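PDB 3JWH: Hen1 from Anabaena variabilis, which probably transfers a methyl group from S-adenosylmethionine to the 2'-oxygen of the 3'-terminal nucleotide of RNA, as the methyltransferase domain of a bacterial Hen1. Local coordinates for residues R31-L36 with S51-I56; Q96-H101 with F128-P133; K177-F182 with A205-R210. One frame throughout, in Å; residues are numbered along the deposited sequence.

Contact 1: residues R31-L36 with S51-I56; sequences RRVIDL and SFFEQI
Arg32 and Val33 pair with Gln55 and Ile56 where the first beta-alpha-beta unit of a Rossmann-like methyltransferase fold closes, bringing strands 32-36 and 55-60 side by side. The evidence for a parallel pairing is the staggered bonding: Arg31 O takes the N-H of Glu54 at 2.9 Å and, weakly, that of Gln55, and two residues on, Val33 N gives a nearly straight bond to Gln55 O (2.8 Å, 170°).

Around this start of the pairing, two arginines reach across to the partner segment. The Arg31 chain bends at chi2 (-65°), which turns CD over the face of the Phe52 ring. Arg31 CD stands 3.6 Å from the centroid of the Phe52 ring, close to the ring normal, a CH-pi contact. NE follows over the same face but nearer the rim, with guanidinium and ring planes steeply inclined. Arg31 NH1 then meets Glu54 OE2 at the guanidinium edge in a long salt bridge (3.3 Å). The other carboxylate oxygen, Glu54 OE1, lies 3.1 Å from Arg32 NH2, again a salt bridge of weak hydrogen-bond geometry, so one carboxylate is shared between two positive groups. A water accepts from Arg32 NE at 2.9 Å and donates weakly to Glu54 OE1. The other terminal nitrogen of Arg32, NH1, donates to Gln55 OE1 (3.3 Å), approaching from well above the plane of the amide carbonyl.

On the buried face, Val33 CG2 packs against Phe53 CD1 at 4.0 Å. Helix 13-27 covers this face through Leu25 and Val22, and helix 42-49, the crossover of the unit, through Leu44 and Leu47; on its other edge strand 32-36 bonds to Ala105 and Thr107 of strand 105-109.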
# COMPACT_ATOMS: atom_id res chain seq x y z
N ARG A 31 -8.07 8.59 -7.76
CA ARG A 31 -7.95 9.89 -7.12
C ARG A 31 -8.14 9.86 -5.60
O ARG A 31 -7.52 10.64 -4.87
CB ARG A 31 -8.96 10.87 -7.73
CG ARG A 31 -8.87 11.02 -9.24
CD ARG A 31 -7.55 11.65 -9.62
NE ARG A 31 -7.41 11.84 -11.06
CZ ARG A 31 -8.20 12.62 -11.80
NH1 ARG A 31 -9.19 13.29 -11.22
NH2 ARG A 31 -8.00 12.73 -13.10
N ARG A 32 -9.03 8.98 -5.14
CA ARG A 32 -9.36 8.85 -3.73
C ARG A 32 -8.60 7.66 -3.18
O ARG A 32 -8.93 6.53 -3.48
CB ARG A 32 -10.86 8.62 -3.57
CG ARG A 32 -11.73 9.64 -4.27
CD ARG A 32 -12.05 10.80 -3.35
NE ARG A 32 -12.65 11.94 -4.06
CZ ARG A 32 -13.04 13.06 -3.47
NH1 ARG A 32 -12.90 13.20 -2.16
NH2 ARG A 32 -13.54 14.05 -4.19
N VAL A 33 -7.60 7.92 -2.34
CA VAL A 33 -6.79 6.83 -1.82
C VAL A 33 -6.72 6.67 -0.32
O VAL A 33 -6.62 7.63 0.42
CB VAL A 33 -5.32 6.95 -2.33
CG1 VAL A 33 -4.51 5.71 -1.91
CG2 VAL A 33 -5.29 7.17 -3.85
N ILE A 34 -6.72 5.42 0.11
CA ILE A 34 -6.59 5.12 1.51
C ILE A 34 -5.36 4.26 1.72
O ILE A 34 -5.24 3.19 1.16
CB ILE A 34 -7.86 4.43 2.08
CG1 ILE A 34 -7.66 4.13 3.56
CG2 ILE A 34 -8.15 3.14 1.34
CD1 ILE A 34 -8.95 3.71 4.30
N ASP A 35 -4.44 4.73 2.55
CA ASP A 35 -3.20 4.02 2.83
C ASP A 35 -3.28 3.22 4.15
O ASP A 35 -3.24 3.80 5.24
CB ASP A 35 -2.06 5.02 2.88
CG ASP A 35 -0.70 4.35 2.96
OD1 ASP A 35 -0.53 3.28 2.34
OD2 ASP A 35 0.19 4.92 3.62
N LEU A 36 -3.41 1.91 4.03
CA LEU A 36 -3.54 1.04 5.20
C LEU A 36 -2.18 0.66 5.79
O LEU A 36 -1.37 0.00 5.15
CB LEU A 36 -4.35 -0.20 4.83
CG LEU A 36 -5.67 0.10 4.10
CD1 LEU A 36 -6.25 -1.18 3.53
CD2 LEU A 36 -6.65 0.76 5.06
N SER A 51 -1.78 17.59 -6.22
CA SER A 51 -3.20 17.91 -6.45
C SER A 51 -3.99 16.94 -7.34
O SER A 51 -5.20 17.11 -7.53
CB SER A 51 -3.33 19.34 -6.98
OG SER A 51 -2.75 19.46 -8.27
N PHE A 52 -3.32 15.93 -7.89
CA PHE A 52 -3.99 14.94 -8.74
C PHE A 52 -4.98 14.16 -7.87
O PHE A 52 -6.08 13.80 -8.30
CB PHE A 52 -2.96 13.98 -9.33
CG PHE A 52 -3.56 12.74 -9.94
CD1 PHE A 52 -4.02 12.74 -11.25
CD2 PHE A 52 -3.65 11.56 -9.20
CE1 PHE A 52 -4.56 11.59 -11.83
CE2 PHE A 52 -4.18 10.40 -9.77
CZ PHE A 52 -4.64 10.42 -11.08
N PHE A 53 -4.55 13.89 -6.65
CA PHE A 53 -5.30 13.14 -5.66
C PHE A 53 -6.36 14.02 -5.00
O PHE A 53 -6.08 15.14 -4.58
CB PHE A 53 -4.31 12.58 -4.65
CG PHE A 53 -3.33 11.63 -5.27
CD1 PHE A 53 -3.75 10.37 -5.71
CD2 PHE A 53 -2.03 12.03 -5.54
CE1 PHE A 53 -2.89 9.54 -6.41
CE2 PHE A 53 -1.15 11.21 -6.24
CZ PHE A 53 -1.59 9.96 -6.68
N GLU A 54 -7.59 13.51 -4.96
CA GLU A 54 -8.73 14.25 -4.42
C GLU A 54 -9.06 13.92 -2.97
O GLU A 54 -9.86 14.61 -2.32
CB GLU A 54 -9.95 14.04 -5.31
CG GLU A 54 -9.90 14.82 -6.62
CD GLU A 54 -11.13 14.63 -7.49
OE1 GLU A 54 -12.26 14.50 -6.95
OE2 GLU A 54 -10.97 14.63 -8.73
N GLN A 55 -8.44 12.88 -2.45
CA GLN A 55 -8.65 12.49 -1.07
C GLN A 55 -7.56 11.52 -0.65
O GLN A 55 -7.29 10.54 -1.34
CB GLN A 55 -10.02 11.86 -0.88
CG GLN A 55 -10.26 11.40 0.55
CD GLN A 55 -11.71 10.98 0.76
OE1 GLN A 55 -12.42 10.64 -0.19
NE2 GLN A 55 -12.14 10.97 2.02
N ILE A 56 -6.93 11.84 0.47
CA ILE A 56 -5.86 11.03 1.03
C ILE A 56 -6.22 10.62 2.47
O ILE A 56 -6.40 11.48 3.32
CB ILE A 56 -4.52 11.83 1.09
CG1 ILE A 56 -4.04 12.22 -0.30
CG2 ILE A 56 -3.48 11.02 1.78
CD1 ILE A 56 -4.74 13.38 -0.90
O HOH W 1 -13.14 11.20 -6.84

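Contact 2: residues Q96-H101 with F128-P133; sequences QDKRFH and FEFAQP
Phe130, at the C-terminal end of helix 117-131, pushes its ring between Gln96 and His101. CG is anti to the backbone N (chi1 -173°), which sends the ring out from the helix toward segment 96-101, and Phe130 CB comes within 4.1 Å of Gln96 NE2. From CG outward one face of the ring is covered by Gln96: its CB sits over the centre, 3.5 Å from the Phe130 centroid and almost on the normal, a CH-pi contact, while its amide lies near CD1, stacked with the planes 20° apart. Phe130 CE2, on the far rim, meets Asp97 O in the ring plane at 3.1 Å. Segment 96-101 belongs to the connection between strands 86-90 and 105-109 of the methyltransferase sheet, and its bend contains an Asx turn, in which Asp97 OD1 accepts from Arg99 N (2.8 Å), and a short 3-10 segment. The tip, Phe130 CZ, touches Lys98 CD edge-on at 3.5 Å; on the face opposite Gln96, Phe130 CZ has His101 NE2 at 3.2 Å. The imidazole is tilted 45° to the phenyl plane, and His101 CE1 lies 3.2 Å from Phe130 O. One residue on, Ala131 CB closes against Phe100 O at 3.5 Å, with Phe100 CB a little farther off.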
# COMPACT_ATOMS: atom_id res chain seq x y z
N GLN A 96 -13.32 -4.61 10.36
CA GLN A 96 -14.16 -4.03 9.31
C GLN A 96 -14.67 -2.66 9.69
O GLN A 96 -15.74 -2.52 10.28
CB GLN A 96 -15.35 -4.93 9.03
CG GLN A 96 -15.01 -6.38 8.88
CD GLN A 96 -16.15 -7.16 8.26
OE1 GLN A 96 -17.33 -6.89 8.54
NE2 GLN A 96 -15.82 -8.12 7.39
N ASP A 97 -13.90 -1.64 9.32
CA ASP A 97 -14.22 -0.26 9.62
C ASP A 97 -15.00 0.35 8.46
O ASP A 97 -14.54 0.32 7.32
CB ASP A 97 -12.93 0.54 9.84
CG ASP A 97 -13.16 1.85 10.52
OD1 ASP A 97 -14.10 2.57 10.13
OD2 ASP A 97 -12.39 2.19 11.45
N LYS A 98 -16.18 0.90 8.76
CA LYS A 98 -17.02 1.49 7.73
C LYS A 98 -16.35 2.67 7.05
O LYS A 98 -16.77 3.10 5.98
CB LYS A 98 -18.37 1.91 8.33
CG LYS A 98 -19.08 0.79 9.11
CD LYS A 98 -19.33 -0.46 8.26
CE LYS A 98 -20.44 -0.24 7.23
NZ LYS A 98 -20.73 -1.47 6.43
N ARG A 99 -15.31 3.21 7.67
CA ARG A 99 -14.58 4.34 7.09
C ARG A 99 -13.61 3.90 5.97
O ARG A 99 -12.96 4.74 5.34
CB ARG A 99 -13.79 5.08 8.17
CG ARG A 99 -14.65 5.87 9.14
CD ARG A 99 -13.82 6.37 10.31
NE ARG A 99 -13.28 5.27 11.11
CZ ARG A 99 -12.55 5.43 12.22
NH1 ARG A 99 -12.27 6.65 12.67
NH2 ARG A 99 -12.09 4.37 12.86
N PHE A 100 -13.52 2.59 5.74
CA PHE A 100 -12.65 2.04 4.70
C PHE A 100 -13.38 1.93 3.35
O PHE A 100 -12.79 1.50 2.36
CB PHE A 100 -12.17 0.63 5.08
CG PHE A 100 -11.26 0.58 6.28
CD1 PHE A 100 -10.83 1.73 6.92
CD2 PHE A 100 -10.83 -0.66 6.76
CE1 PHE A 100 -9.98 1.65 8.04
CE2 PHE A 100 -9.99 -0.76 7.87
CZ PHE A 100 -9.56 0.40 8.51
N HIS A 101 -14.65 2.31 3.30
CA HIS A 101 -15.45 2.23 2.07
C HIS A 101 -15.36 3.43 1.14
O HIS A 101 -15.00 4.54 1.54
CB HIS A 101 -16.95 2.05 2.38
CG HIS A 101 -17.31 0.74 2.99
ND1 HIS A 101 -17.01 -0.47 2.39
CD2 HIS A 101 -18.00 0.44 4.12
CE1 HIS A 101 -17.51 -1.45 3.12
NE2 HIS A 101 -18.12 -0.93 4.17
N PHE A 128 -10.08 -7.20 0.63
CA PHE A 128 -10.62 -7.68 -0.64
C PHE A 128 -12.09 -8.06 -0.67
O PHE A 128 -12.63 -8.35 -1.73
CB PHE A 128 -9.77 -8.84 -1.14
CG PHE A 128 -8.34 -8.46 -1.45
CD1 PHE A 128 -8.04 -7.66 -2.55
CD2 PHE A 128 -7.30 -8.90 -0.64
CE1 PHE A 128 -6.72 -7.31 -2.85
CE2 PHE A 128 -5.98 -8.56 -0.92
CZ PHE A 128 -5.69 -7.76 -2.03
N GLU A 129 -12.75 -8.04 0.49
CA GLU A 129 -14.16 -8.41 0.59
C GLU A 129 -14.98 -7.25 1.13
O GLU A 129 -15.90 -6.77 0.47
CB GLU A 129 -14.29 -9.64 1.50
CG GLU A 129 -15.62 -10.39 1.45
CD GLU A 129 -15.59 -11.63 2.33
OE1 GLU A 129 -14.93 -12.62 1.94
OE2 GLU A 129 -16.21 -11.62 3.42
N PHE A 130 -14.63 -6.80 2.33
CA PHE A 130 -15.32 -5.69 2.97
C PHE A 130 -15.18 -4.36 2.20
O PHE A 130 -16.15 -3.88 1.61
CB PHE A 130 -14.80 -5.52 4.41
CG PHE A 130 -15.55 -4.50 5.21
CD1 PHE A 130 -16.89 -4.72 5.55
CD2 PHE A 130 -14.94 -3.32 5.61
CE1 PHE A 130 -17.61 -3.78 6.28
CE2 PHE A 130 -15.66 -2.37 6.34
CZ PHE A 130 -17.00 -2.60 6.68
N ALA A 131 -13.99 -3.76 2.21
CA ALA A 131 -13.78 -2.49 1.51
C ALA A 131 -13.99 -2.69 0.01
O ALA A 131 -14.77 -1.99 -0.63
CB ALA A 131 -12.38 -1.96 1.78
N GLN A 132 -13.29 -3.68 -0.53
CA GLN A 132 -13.36 -4.03 -1.93
C GLN A 132 -13.17 -2.85 -2.88
O GLN A 132 -14.01 -2.60 -3.73
CB GLN A 132 -14.69 -4.73 -2.23
CG GLN A 132 -14.67 -5.65 -3.43
CD GLN A 132 -15.86 -6.61 -3.46
OE1 GLN A 132 -16.33 -7.06 -2.42
NE2 GLN A 132 -16.32 -6.93 -4.65
N PRO A 133 -12.05 -2.10 -2.75
CA PRO A 133 -11.88 -0.99 -3.67
C PRO A 133 -11.57 -1.50 -5.10
O PRO A 133 -11.26 -2.67 -5.30
CB PRO A 133 -10.72 -0.19 -3.06
CG PRO A 133 -9.93 -1.23 -2.32
CD PRO A 133 -10.98 -2.16 -1.74

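Contact 3: residues K177-F182 with A205-R210; sequences KITERF and AVFIHR
Ile178 and Thr179 on helix 168-181 meet Phe207 and Arg210 on the segment that ends strand 202-209, through one apolar patch and one polar clasp.

The apolar contacts centre on one ring atom, CE1 of Phe207. Ile178 CG2 lies 3.6 Å from Phe207 CE1, with Ile178 CB almost as close; the methyl approaches the ring obliquely. CG2 is anti to the backbone N of Ile178, the branch that faces the ring. Thr179 CG2 reaches Phe207 CE1 from the edge, near the ring plane, at 4.2 Å. The side chains of both helix residues cross that of Phe207 at about a right angle.

The polar contacts use the last turn of the helix. The Arg210 chain is extended from CG to NE, and its guanidinium lies at the helix end, where Arg210 NH2 donates to Thr179 O at 2.7 Å. The donor lies in the carbonyl plane, on a lone pair, although the bond is bent at the hydrogen (139°). The other terminal nitrogen works through water: Arg210 NH1 donates to a water at 2.6 Å, and that water donates to Phe182 O at 2.7 Å. Thus a positive group serves two carbonyls at a helix C terminus, one directly and one through water, where the helix dipole would probably favour it. Thr179 OG1 is turned instead to Asn176 O in its own helix.

Around the patch, Val186 of strand 184-188 and Val136 and Val138 of strand 135-141 touch Phe207, and Phe128 of helix 117-131 meets the Phe207 ring edge-to-face. This is helix-on-sheet packing in the Rossmann-like methyltransferase fold, where helix 168-181 covers the antiparallel strand 202-209 inserted between strands 135-141 and 184-188.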
# COMPACT_ATOMS: atom_id res chain seq x y z
N LYS A 177 -3.48 -16.56 -5.01
CA LYS A 177 -4.50 -17.15 -4.15
C LYS A 177 -5.56 -16.08 -3.88
O LYS A 177 -6.72 -16.41 -3.67
CB LYS A 177 -3.92 -17.62 -2.81
CG LYS A 177 -3.32 -19.02 -2.80
CD LYS A 177 -4.39 -20.10 -2.73
CE LYS A 177 -3.77 -21.49 -2.75
NZ LYS A 177 -4.77 -22.60 -2.62
N ILE A 178 -5.17 -14.81 -3.90
CA ILE A 178 -6.14 -13.75 -3.66
C ILE A 178 -7.13 -13.66 -4.82
O ILE A 178 -8.34 -13.53 -4.61
CB ILE A 178 -5.47 -12.36 -3.47
CG1 ILE A 178 -4.73 -12.29 -2.13
CG2 ILE A 178 -6.51 -11.26 -3.55
CD1 ILE A 178 -5.64 -12.42 -0.90
N THR A 179 -6.63 -13.76 -6.05
CA THR A 179 -7.52 -13.66 -7.20
C THR A 179 -8.42 -14.88 -7.36
O THR A 179 -9.31 -14.89 -8.21
CB THR A 179 -6.73 -13.50 -8.51
OG1 THR A 179 -6.14 -14.76 -8.84
CG2 THR A 179 -5.63 -12.44 -8.35
N GLU A 180 -8.16 -15.92 -6.57
CA GLU A 180 -8.94 -17.15 -6.61
C GLU A 180 -10.10 -17.08 -5.62
O GLU A 180 -11.15 -17.67 -5.85
CB GLU A 180 -8.05 -18.35 -6.28
CG GLU A 180 -7.20 -18.85 -7.45
CD GLU A 180 -5.99 -19.67 -7.00
OE1 GLU A 180 -6.05 -20.32 -5.93
OE2 GLU A 180 -4.96 -19.66 -7.73
N ARG A 181 -9.89 -16.34 -4.53
CA ARG A 181 -10.90 -16.19 -3.50
C ARG A 181 -11.72 -14.92 -3.64
O ARG A 181 -12.90 -14.90 -3.28
CB ARG A 181 -10.25 -16.20 -2.11
CG ARG A 181 -9.86 -17.59 -1.62
CD ARG A 181 -9.40 -17.56 -0.17
NE ARG A 181 -8.10 -16.91 -0.03
CZ ARG A 181 -7.78 -16.09 0.96
NH1 ARG A 181 -8.66 -15.79 1.91
NH2 ARG A 181 -6.56 -15.56 1.01
N PHE A 182 -11.08 -13.88 -4.16
CA PHE A 182 -11.73 -12.59 -4.33
C PHE A 182 -11.88 -12.15 -5.78
O PHE A 182 -11.17 -12.63 -6.66
CB PHE A 182 -10.94 -11.58 -3.51
CG PHE A 182 -10.78 -11.98 -2.07
CD1 PHE A 182 -11.84 -11.86 -1.18
CD2 PHE A 182 -9.59 -12.55 -1.62
CE1 PHE A 182 -11.72 -12.28 0.14
CE2 PHE A 182 -9.46 -12.97 -0.31
CZ PHE A 182 -10.52 -12.84 0.58
N ALA A 205 2.35 -5.62 -6.25
CA ALA A 205 1.21 -6.28 -6.85
C ALA A 205 0.11 -5.26 -7.03
O ALA A 205 -0.24 -4.54 -6.10
CB ALA A 205 0.74 -7.41 -5.97
N VAL A 206 -0.40 -5.16 -8.25
CA VAL A 206 -1.48 -4.24 -8.54
C VAL A 206 -2.70 -5.11 -8.84
O VAL A 206 -2.76 -5.77 -9.88
CB VAL A 206 -1.15 -3.34 -9.76
CG1 VAL A 206 -2.33 -2.44 -10.06
CG2 VAL A 206 0.08 -2.48 -9.46
N PHE A 207 -3.65 -5.13 -7.91
CA PHE A 207 -4.89 -5.89 -8.07
C PHE A 207 -5.95 -4.98 -8.65
O PHE A 207 -6.15 -3.86 -8.18
CB PHE A 207 -5.40 -6.40 -6.73
CG PHE A 207 -4.52 -7.42 -6.08
CD1 PHE A 207 -4.71 -8.78 -6.32
CD2 PHE A 207 -3.57 -7.03 -5.15
CE1 PHE A 207 -3.97 -9.72 -5.65
CE2 PHE A 207 -2.83 -7.97 -4.48
CZ PHE A 207 -3.03 -9.31 -4.72
N ILE A 208 -6.64 -5.46 -9.67
CA ILE A 208 -7.70 -4.66 -10.26
C ILE A 208 -9.00 -5.45 -10.14
O ILE A 208 -9.06 -6.64 -10.49
CB ILE A 208 -7.41 -4.33 -11.73
CG1 ILE A 208 -6.19 -3.41 -11.80
CG2 ILE A 208 -8.62 -3.63 -12.36
CD1 ILE A 208 -5.82 -3.00 -13.20
N HIS A 209 -10.04 -4.80 -9.62
CA HIS A 209 -11.31 -5.48 -9.44
C HIS A 209 -11.93 -5.84 -10.78
O HIS A 209 -11.87 -5.08 -11.73
CB HIS A 209 -12.29 -4.60 -8.65
CG HIS A 209 -13.45 -5.36 -8.08
ND1 HIS A 209 -14.41 -5.96 -8.88
CD2 HIS A 209 -13.77 -5.67 -6.81
CE1 HIS A 209 -15.26 -6.62 -8.12
NE2 HIS A 209 -14.90 -6.46 -6.86
N ARG A 210 -12.50 -7.04 -10.85
CA ARG A 210 -13.17 -7.46 -12.06
C ARG A 210 -14.44 -6.63 -12.26
O ARG A 210 -15.02 -6.12 -11.30
CB ARG A 210 -13.52 -8.94 -11.94
CG ARG A 210 -12.29 -9.84 -11.87
CD ARG A 210 -12.64 -11.31 -11.64
NE ARG A 210 -11.42 -12.09 -11.48
CZ ARG A 210 -11.29 -13.12 -10.65
NH1 ARG A 210 -12.31 -13.50 -9.90
NH2 ARG A 210 -10.12 -13.74 -10.55
O HOH W 2 -12.07 -14.96 -7.74

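In the fold
From the N terminus the three contacts follow in series, none nesting within or crossing another. Contact 1 closes first, across helix 42-49, and joins two parallel strands of the sheet. Contact 2 closes a longer loop that holds strand 105-109 and most of helix 117-131; it abuts contact 1 where Ile34 CD1 packs on Phe100 CD1 at 3.8 Å. Contact 3 closes last, across strand 184-188, fastening helix 168-181 to the antiparallel end of the same sheet. Its centre lies about 15 Å from that of contact 2, and segment 128-133 touches contact 3 as well, Phe128 packing on Phe182. Contacts 1 and 3 share the sheet without touching, their nearest atoms about 11 Å apart.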